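Local coordinates for N-formylglutamate amidohydrolase (Ralstonia eutropha, PDB 2Q7S), which binds a zinc ion and probably acts as a hydrolase of the N-formylglutamate amidohydrolase family, at residues 269-272 and 273-277; 196-199 and 200-204; 130-134 and 135-139. All blocks are in the same frame, centred on the assembly; numbering follows the deposited sequence. Where two conformers were deposited one is given.

Contact 1: 269-272 and 273-277; sequences ATLQ and RDLTL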
loop_
_atom_site.group_PDB
_atom_site.type_symbol
_atom_site.label_atom_id
_atom_site.label_comp_id
_atom_site.label_asym_id
_atom_site.label_seq_id
_atom_site.Cartn_x
_atom_site.Cartn_y
_atom_site.Cartn_z
ATOM N N ALA A 269 10.313 3.067 -16.728
ATOM C CA ALA A 269 10.341 1.928 -17.643
ATOM C C ALA A 269 11.226 0.792 -17.159
ATOM O O ALA A 269 10.814 -0.369 -17.141
ATOM C CB ALA A 269 10.817 2.375 -19.032
ATOM N N THR A 270 12.444 1.141 -16.792
ATOM C CA THR A 270 13.429 0.177 -16.271
ATOM C C THR A 270 12.991 -0.418 -14.943
ATOM O O THR A 270 13.142 -1.632 -14.719
ATOM C CB THR A 270 14.890 0.792 -16.206
ATOM O OG1 THR A 270 14.902 1.933 -15.351
ATOM C CG2 THR A 270 15.318 1.230 -17.553
ATOM N N LEU A 271 12.360 0.379 -14.062
ATOM C CA LEU A 271 11.876 -0.191 -12.812
ATOM C C LEU A 271 10.713 -1.155 -13.013
ATOM O O LEU A 271 10.685 -2.265 -12.427
ATOM C CB LEU A 271 11.473 0.908 -11.825
ATOM C CG LEU A 271 11.047 0.401 -10.462
ATOM C CD1 LEU A 271 12.226 -0.274 -9.752
ATOM C CD2 LEU A 271 10.451 1.558 -9.669
ATOM N N GLN A 272 9.766 -0.757 -13.867
ATOM C CA GLN A 272 8.614 -1.595 -14.205
ATOM C C GLN A 272 9.105 -2.924 -14.797
ATOM O O GLN A 272 8.596 -3.978 -14.471
ATOM C CB GLN A 272 7.744 -0.884 -15.248
ATOM C CG GLN A 272 6.404 -1.563 -15.554
ATOM C CD GLN A 272 5.584 -0.786 -16.581
ATOM O OE1 GLN A 272 6.051 -0.507 -17.681
ATOM N NE2 GLN A 272 4.364 -0.408 -16.205
ATOM N N ARG A 273 10.083 -2.850 -15.677
ATOM C CA ARG A 273 10.688 -4.055 -16.281
ATOM C C ARG A 273 11.302 -4.950 -15.195
ATOM O O ARG A 273 10.980 -6.117 -15.076
ATOM C CB ARG A 273 11.725 -3.645 -17.325
ATOM C CG ARG A 273 12.548 -4.820 -17.881
ATOM C CD ARG A 273 13.948 -4.940 -17.209
ATOM N NE ARG A 273 14.952 -3.861 -17.426
ATOM C CZ ARG A 273 14.980 -2.911 -18.384
ATOM N NH1 ARG A 273 14.051 -2.790 -19.343
ATOM N NH2 ARG A 273 15.988 -2.035 -18.389
ATOM N N ASP A 274 12.130 -4.369 -14.346
ATOM C CA ASP A 274 12.687 -5.099 -13.201
ATOM C C ASP A 274 11.626 -5.742 -12.299
ATOM O O ASP A 274 11.784 -6.888 -11.854
ATOM C CB ASP A 274 13.615 -4.205 -12.386
ATOM C CG ASP A 274 14.881 -3.872 -13.121
ATOM O OD1 ASP A 274 15.134 -4.439 -14.216
ATOM O OD2 ASP A 274 15.624 -3.025 -12.608
ATOM N N LEU A 275 10.538 -5.023 -12.032
ATOM C CA LEU A 275 9.450 -5.580 -11.226
ATOM C C LEU A 275 8.640 -6.658 -11.927
ATOM O O LEU A 275 8.119 -7.529 -11.278
ATOM C CB LEU A 275 8.509 -4.484 -10.704
ATOM C CG LEU A 275 9.064 -3.496 -9.708
ATOM C CD1 LEU A 275 8.071 -2.342 -9.393
ATOM C CD2 LEU A 275 9.481 -4.265 -8.442
ATOM N N THR A 276 8.496 -6.583 -13.264
ATOM C CA THR A 276 7.927 -7.668 -14.028
ATOM C C THR A 276 8.729 -8.954 -13.890
ATOM O O THR A 276 8.185 -10.030 -13.668
ATOM C CB THR A 276 7.774 -7.286 -15.501
ATOM O OG1 THR A 276 6.765 -6.275 -15.597
ATOM C CG2 THR A 276 7.354 -8.446 -16.282
ATOM N N LEU A 277 10.037 -8.842 -14.085
ATOM C CA LEU A 277 10.941 -9.968 -13.896
ATOM C C LEU A 277 10.942 -10.462 -12.442
ATOM O O LEU A 277 10.995 -11.674 -12.212
ATOM C CB LEU A 277 12.362 -9.618 -14.359
ATOM C CG LEU A 277 12.777 -9.696 -15.841
ATOM C CD1 LEU A 277 13.140 -11.097 -16.299
ATOM C CD2 LEU A 277 11.752 -9.117 -16.768
#

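Contact 2: 196-199 and 200-204; sequences GDRD and GTTCE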
loop_
_atom_site.group_PDB
_atom_site.type_symbol
_atom_site.label_atom_id
_atom_site.label_comp_id
_atom_site.label_asym_id
_atom_site.label_seq_id
_atom_site.Cartn_x
_atom_site.Cartn_y
_atom_site.Cartn_z
ATOM N N GLY A 196 8.687 -4.531 4.737
ATOM C CA GLY A 196 8.155 -4.605 6.086
ATOM C C GLY A 196 7.378 -5.895 6.287
ATOM O O GLY A 196 6.448 -6.197 5.552
ATOM N N ASP A 197 7.782 -6.646 7.313
ATOM C CA ASP A 197 7.117 -7.876 7.685
ATOM C C ASP A 197 7.038 -7.979 9.226
ATOM O O ASP A 197 7.032 -9.081 9.791
ATOM C CB ASP A 197 7.857 -9.040 7.027
ATOM C CG ASP A 197 9.337 -9.214 7.562
ATOM O OD1 ASP A 197 9.802 -8.459 8.458
ATOM O OD2 ASP A 197 10.017 -10.168 7.129
ATOM N N ARG A 198 6.973 -6.813 9.885
ATOM C CA ARG A 198 6.811 -6.683 11.350
ATOM C C ARG A 198 7.906 -7.483 12.022
ATOM O O ARG A 198 7.637 -8.424 12.735
ATOM C CB ARG A 198 5.392 -7.130 11.811
ATOM C CG ARG A 198 4.264 -6.480 11.005
ATOM C CD ARG A 198 3.931 -5.108 11.475
ATOM N NE ARG A 198 3.280 -5.205 12.763
ATOM C CZ ARG A 198 2.410 -4.346 13.263
ATOM N NH1 ARG A 198 2.049 -3.238 12.619
ATOM N NH2 ARG A 198 1.898 -4.610 14.451
ATOM N N ASP A 199 9.144 -7.106 11.701
ATOM C CA ASP A 199 10.387 -7.767 12.136
ATOM C C ASP A 199 10.415 -9.282 11.980
ATOM O O ASP A 199 10.784 -10.012 12.900
ATOM C CB ASP A 199 10.707 -7.380 13.568
ATOM C CG ASP A 199 10.890 -5.881 13.744
ATOM O OD1 ASP A 199 11.626 -5.265 12.924
ATOM O OD2 ASP A 199 10.326 -5.337 14.739
ATOM N N GLY A 200 10.045 -9.744 10.792
ATOM C CA GLY A 200 10.175 -11.136 10.458
ATOM C C GLY A 200 9.050 -12.043 10.905
ATOM O O GLY A 200 9.281 -13.239 11.044
ATOM N N THR A 201 7.846 -11.504 11.118
ATOM C CA THR A 201 6.715 -12.294 11.669
ATOM C C THR A 201 5.511 -12.524 10.735
ATOM O O THR A 201 4.685 -13.395 10.991
ATOM C CB THR A 201 6.182 -11.680 12.999
ATOM O OG1 THR A 201 5.805 -10.334 12.777
ATOM C CG2 THR A 201 7.266 -11.715 14.142
ATOM N N THR A 202 5.385 -11.769 9.664
ATOM C CA THR A 202 4.157 -11.835 8.845
ATOM C C THR A 202 4.305 -12.549 7.522
ATOM O O THR A 202 3.302 -12.831 6.843
ATOM C CB THR A 202 3.686 -10.436 8.496
ATOM O OG1 THR A 202 4.702 -9.804 7.697
ATOM C CG2 THR A 202 3.387 -9.637 9.780
ATOM N N CYS A 203 5.550 -12.787 7.130
ATOM C CA CYS A 203 5.877 -13.521 5.918
ATOM C C CYS A 203 6.911 -14.631 6.225
ATOM O O CYS A 203 7.877 -14.451 6.982
ATOM C CB CYS A 203 6.461 -12.577 4.902
ATOM S SG CYS A 203 6.497 -13.205 3.244
ATOM N N GLU A 204 6.703 -15.785 5.614
ATOM C CA GLU A 204 7.665 -16.830 5.696
ATOM C C GLU A 204 8.973 -16.327 5.063
ATOM O O GLU A 204 8.976 -15.594 4.059
ATOM C CB GLU A 204 7.120 -18.092 5.046
ATOM C CG GLU A 204 6.674 -17.915 3.629
ATOM C CD GLU A 204 7.698 -18.271 2.626
ATOM O OE1 GLU A 204 8.669 -18.937 2.981
ATOM O OE2 GLU A 204 7.524 -17.883 1.452
HETATM O O HOH W 1 8.889 -12.312 7.584
#

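Contact 3: 130-134 and 135-139; sequences RKLTV and AEVQR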
loop_
_atom_site.group_PDB
_atom_site.type_symbol
_atom_site.label_atom_id
_atom_site.label_comp_id
_atom_site.label_asym_id
_atom_site.label_seq_id
_atom_site.Cartn_x
_atom_site.Cartn_y
_atom_site.Cartn_z
ATOM N N ARG A 130 -11.985 23.281 9.392
ATOM C CA ARG A 130 -13.099 22.820 10.185
ATOM C C ARG A 130 -12.869 21.355 10.578
ATOM O O ARG A 130 -12.000 20.665 10.016
ATOM C CB ARG A 130 -14.380 22.910 9.353
ATOM C CG ARG A 130 -14.357 21.865 8.269
ATOM C CD ARG A 130 -15.449 21.954 7.241
ATOM N NE ARG A 130 -15.123 20.950 6.226
ATOM C CZ ARG A 130 -15.391 19.651 6.355
ATOM N NH1 ARG A 130 -16.026 19.205 7.441
ATOM N NH2 ARG A 130 -15.041 18.795 5.389
ATOM N N LYS A 131 -13.673 20.897 11.530
ATOM C CA LYS A 131 -13.712 19.499 11.938
ATOM C C LYS A 131 -14.699 18.736 11.075
ATOM O O LYS A 131 -15.769 19.241 10.748
ATOM C CB LYS A 131 -14.103 19.390 13.412
ATOM C CG LYS A 131 -13.014 19.876 14.340
ATOM C CD LYS A 131 -13.432 19.836 15.767
ATOM C CE LYS A 131 -12.221 20.004 16.700
ATOM N NZ LYS A 131 -12.396 19.144 17.926
ATOM N N LEU A 132 -14.347 17.506 10.711
ATOM C CA LEU A 132 -15.209 16.685 9.867
ATOM C C LEU A 132 -16.331 16.133 10.714
ATOM O O LEU A 132 -16.186 15.932 11.919
ATOM C CB LEU A 132 -14.422 15.568 9.157
ATOM C CG LEU A 132 -13.052 15.964 8.581
ATOM C CD1 LEU A 132 -12.540 14.860 7.700
ATOM C CD2 LEU A 132 -13.106 17.246 7.807
ATOM N N THR A 133 -17.493 15.957 10.119
ATOM C CA THR A 133 -18.604 15.423 10.893
ATOM C C THR A 133 -18.408 13.909 11.029
ATOM O O THR A 133 -17.687 13.280 10.223
ATOM C CB THR A 133 -19.984 15.754 10.292
ATOM O OG1 THR A 133 -20.127 15.068 9.054
ATOM C CG2 THR A 133 -20.161 17.277 10.092
ATOM N N VAL A 134 -19.032 13.322 12.042
ATOM C CA VAL A 134 -19.067 11.859 12.156
ATOM C C VAL A 134 -19.663 11.250 10.869
ATOM O O VAL A 134 -19.059 10.374 10.235
ATOM C CB VAL A 134 -19.798 11.429 13.428
ATOM C CG1 VAL A 134 -20.154 9.906 13.422
ATOM C CG2 VAL A 134 -18.948 11.745 14.620
ATOM N N ALA A 135 -20.817 11.780 10.455
ATOM C CA ALA A 135 -21.543 11.338 9.262
ATOM C C ALA A 135 -20.683 11.341 8.016
ATOM O O ALA A 135 -20.723 10.406 7.230
ATOM C CB ALA A 135 -22.857 12.217 9.075
ATOM N N GLU A 136 -19.878 12.393 7.835
ATOM C CA GLU A 136 -19.055 12.556 6.667
ATOM C C GLU A 136 -17.958 11.481 6.583
ATOM O O GLU A 136 -17.697 10.886 5.522
ATOM C CB GLU A 136 -18.518 13.996 6.653
ATOM C CG GLU A 136 -17.110 14.200 6.301
ATOM C CD GLU A 136 -16.740 15.687 6.250
ATOM O OE1 GLU A 136 -17.315 16.496 7.040
ATOM O OE2 GLU A 136 -15.865 16.011 5.410
ATOM N N VAL A 137 -17.343 11.187 7.720
ATOM C CA VAL A 137 -16.331 10.199 7.772
ATOM C C VAL A 137 -16.974 8.815 7.595
ATOM O O VAL A 137 -16.478 7.986 6.853
ATOM C CB VAL A 137 -15.538 10.351 9.105
ATOM C CG1 VAL A 137 -14.607 9.143 9.370
ATOM C CG2 VAL A 137 -14.750 11.677 9.043
ATOM N N GLN A 138 -18.131 8.597 8.204
ATOM C CA GLN A 138 -18.804 7.335 8.021
ATOM C C GLN A 138 -19.056 7.079 6.533
ATOM O O GLN A 138 -18.866 5.977 6.075
ATOM C CB GLN A 138 -20.092 7.296 8.829
ATOM C CG GLN A 138 -19.854 7.067 10.346
ATOM C CD GLN A 138 -21.105 7.251 11.148
ATOM O OE1 GLN A 138 -22.011 7.957 10.714
ATOM N NE2 GLN A 138 -21.181 6.609 12.335
ATOM N N ARG A 139 -19.462 8.105 5.777
ATOM C CA ARG A 139 -19.772 7.947 4.362
ATOM C C ARG A 139 -18.546 7.649 3.529
ATOM O O ARG A 139 -18.575 6.773 2.632
ATOM C CB ARG A 139 -20.568 9.155 3.852
ATOM C CG ARG A 139 -21.990 9.149 4.382
ATOM C CD ARG A 139 -22.879 10.124 3.631
ATOM N NE ARG A 139 -22.539 11.503 3.943
ATOM C CZ ARG A 139 -23.097 12.228 4.906
ATOM N NH1 ARG A 139 -24.054 11.713 5.670
ATOM N NH2 ARG A 139 -22.689 13.475 5.096
#

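Contact 1: 269-272 and 273-277
Thr270 and Arg273, together with Leu271 and Leu275, make a local contact along one helix, between side chains three and four residues apart near the start of the C-terminal helix 267-289. Its frame is the regular helical ladder, in which the N-H of Arg273, Asp274, Leu275 and Thr276 each reaches back to the carbonyl four residues earlier; Leu275 N to Leu271 O, at 2.8 Å, is one rung. On the inner face Leu271 and Leu275 lie one turn apart, and Leu271 CG meets Leu275 CD1 at 4.2 Å. Branched and wholly apolar, both leucines suit a buried face: each touches Leu61 of helix 58-61, Phe193 and Ile251, so that this turn packs the helix onto strands 193-196 and 244-252 of the central sheet.

Arg273 and Asp274 form a polar flank. Arg273 leaves the backbone with CG anti to N (chi1 172°), then bends at chi2 and chi3, which folds the guanidinium back over the preceding turn. One of its faces lies over Thr270 CA, about 4.0 Å below the plane, while NH2 rests 3.4 Å from the methyl CG2 of Thr270. The same bend brings Arg273 NE to 3.3 Å from Asp274 OD1, a salt bridge between sequence neighbours. The other carboxylate oxygen of Asp274, OD2, is hydrogen-bonded to Tyr220 OH. On another flank, beyond the leucine face, Gln272 stretches out from the helix, its chain extended beyond CG, and its amide NE2 donates to Ala60 O.

Asp274 thus divides its two oxygens between a cation and a phenol, which probably favours its ionised form. Asp274 is tied to the loop at Tyr220 and Gln272 to helix 58-61, while the leucine face between them is held by apolar contact.

Contact 2: 196-199 and 200-204
Chi1 of Asp197, at 65°, sets CG between the backbone N and the carbonyl carbon and turns the carboxylate over the peptide that begins Gly200. Thr201, with chi1 57°, swings its hydroxyl back in a similar way, and OG1 donates to Arg198 O at 2.6 Å. The bond of Gly200 N to Asp197 OD1 is short, 2.7 Å, yet the N-H arrives from above the carboxylate plane, about 60° out of it. OD1 also receives the amide ND2 of Asn225, so OD1 has two donors, which hold the carboxylate in place.

The aspartate's main chain works as well: Asp197 O accepts from both Thr201 N and Thr202 N, the first at 2.9 Å and the second at 3.2 Å. Together these bonds close a tight turn in the first loop of a beta-alpha-beta crossover, in which strand 193-196 leads through helix 205-217 to the parallel edge strand 222-224. Three successive residues with positive phi, Arg198, Asp199 and Gly200, let the chain curl so sharply. Glycine suits the last of them, since a CB there would jam against the carbonyl oxygen of Asp199.

A water sits between Asp197 OD2 and Cys203 O and probably bridges them, though its contacts are so short that their lengths are doubtful. On the other flank, the aliphatic part of Arg198 crosses the methyl of Thr202, CG to CG2 3.5 Å, while its guanidinium goes outward to Gly230 O. Thr202 uses both branches: its OG1 is hydrogen-bonded to Ser246 O on strand 244-252. Beyond the loop Glu204 takes the N-cap position of helix 205-217.

Contact 3: 130-134 and 135-139
Arg130 and Glu136 approach from opposite directions and meet end-on, guanidinium against carboxylate, with their planes only 16° apart. NH1 of Arg130 donates to Glu136 OE1 at 3.0 Å and NH2 to OE2 at 2.9 Å, each oxygen using its syn lone pair. OE2 lies practically in the guanidinium plane, whereas OE1 is tilted somewhat from it. A chain extended from CG to NE gives Arg130 the length to span this gap. OE1 has a second donor, Thr133 N at 3.1 Å, which comes from above the carboxylate plane. Three bonds, two from Arg130 and one from Thr133 N, fix the rotation of the carboxylate and would probably favour its charged form; Arg140 adds a long, weak ion pair to OE2.

Thr133 crosses the glutamate at about a right angle. Its hydroxyl, set by chi1 67° between N and the carbonyl carbon, points at the helix start and accepts from Glu136 N at 3.0 Å. With Glu136 OE1 answering from Thr133 N, this is a capping box: threonine at the N-cap of helix 134-163 and glutamate three residues on serve each other's backbone N-H. The box forms where the short strand 132-133 runs directly into the long helix.

Leu132 CB lies over the same face of the carboxylate that Thr133 N approaches, 3.7 Å from Glu136 CD. Leu132 also crosses Val137 at about a right angle, CB to CG2 3.9 Å, an apolar pair fitting two buried residues. Val134 offers CG1 to the amide of Gln138, NE2 at 3.6 Å, and Val134, Val137 and Gln138 all touch Trp100.

From the N terminus the chain first meets contact 3, where strand 132-133, paired with strand 96-97, passes into helix 134-163. It then enters the central sheet as strand 166-174, which carries the zinc ligand His172, and reaches contact 2, closing the loop between strand 193-196 and helix 205-217. Contact 1 comes last, on the C-terminal helix 267-289. The three follow in series, none nested or crossing. Contacts 1 and 3 lie on opposite sides of the chain's centre, their centres about 40 Å apart, while contacts 1 and 2 are separated by about 13 Å at their nearest atoms. Strand 193-196 connects that pair: helix 267-289 packs on Phe193, and the loop of contact 2 leaves its other end.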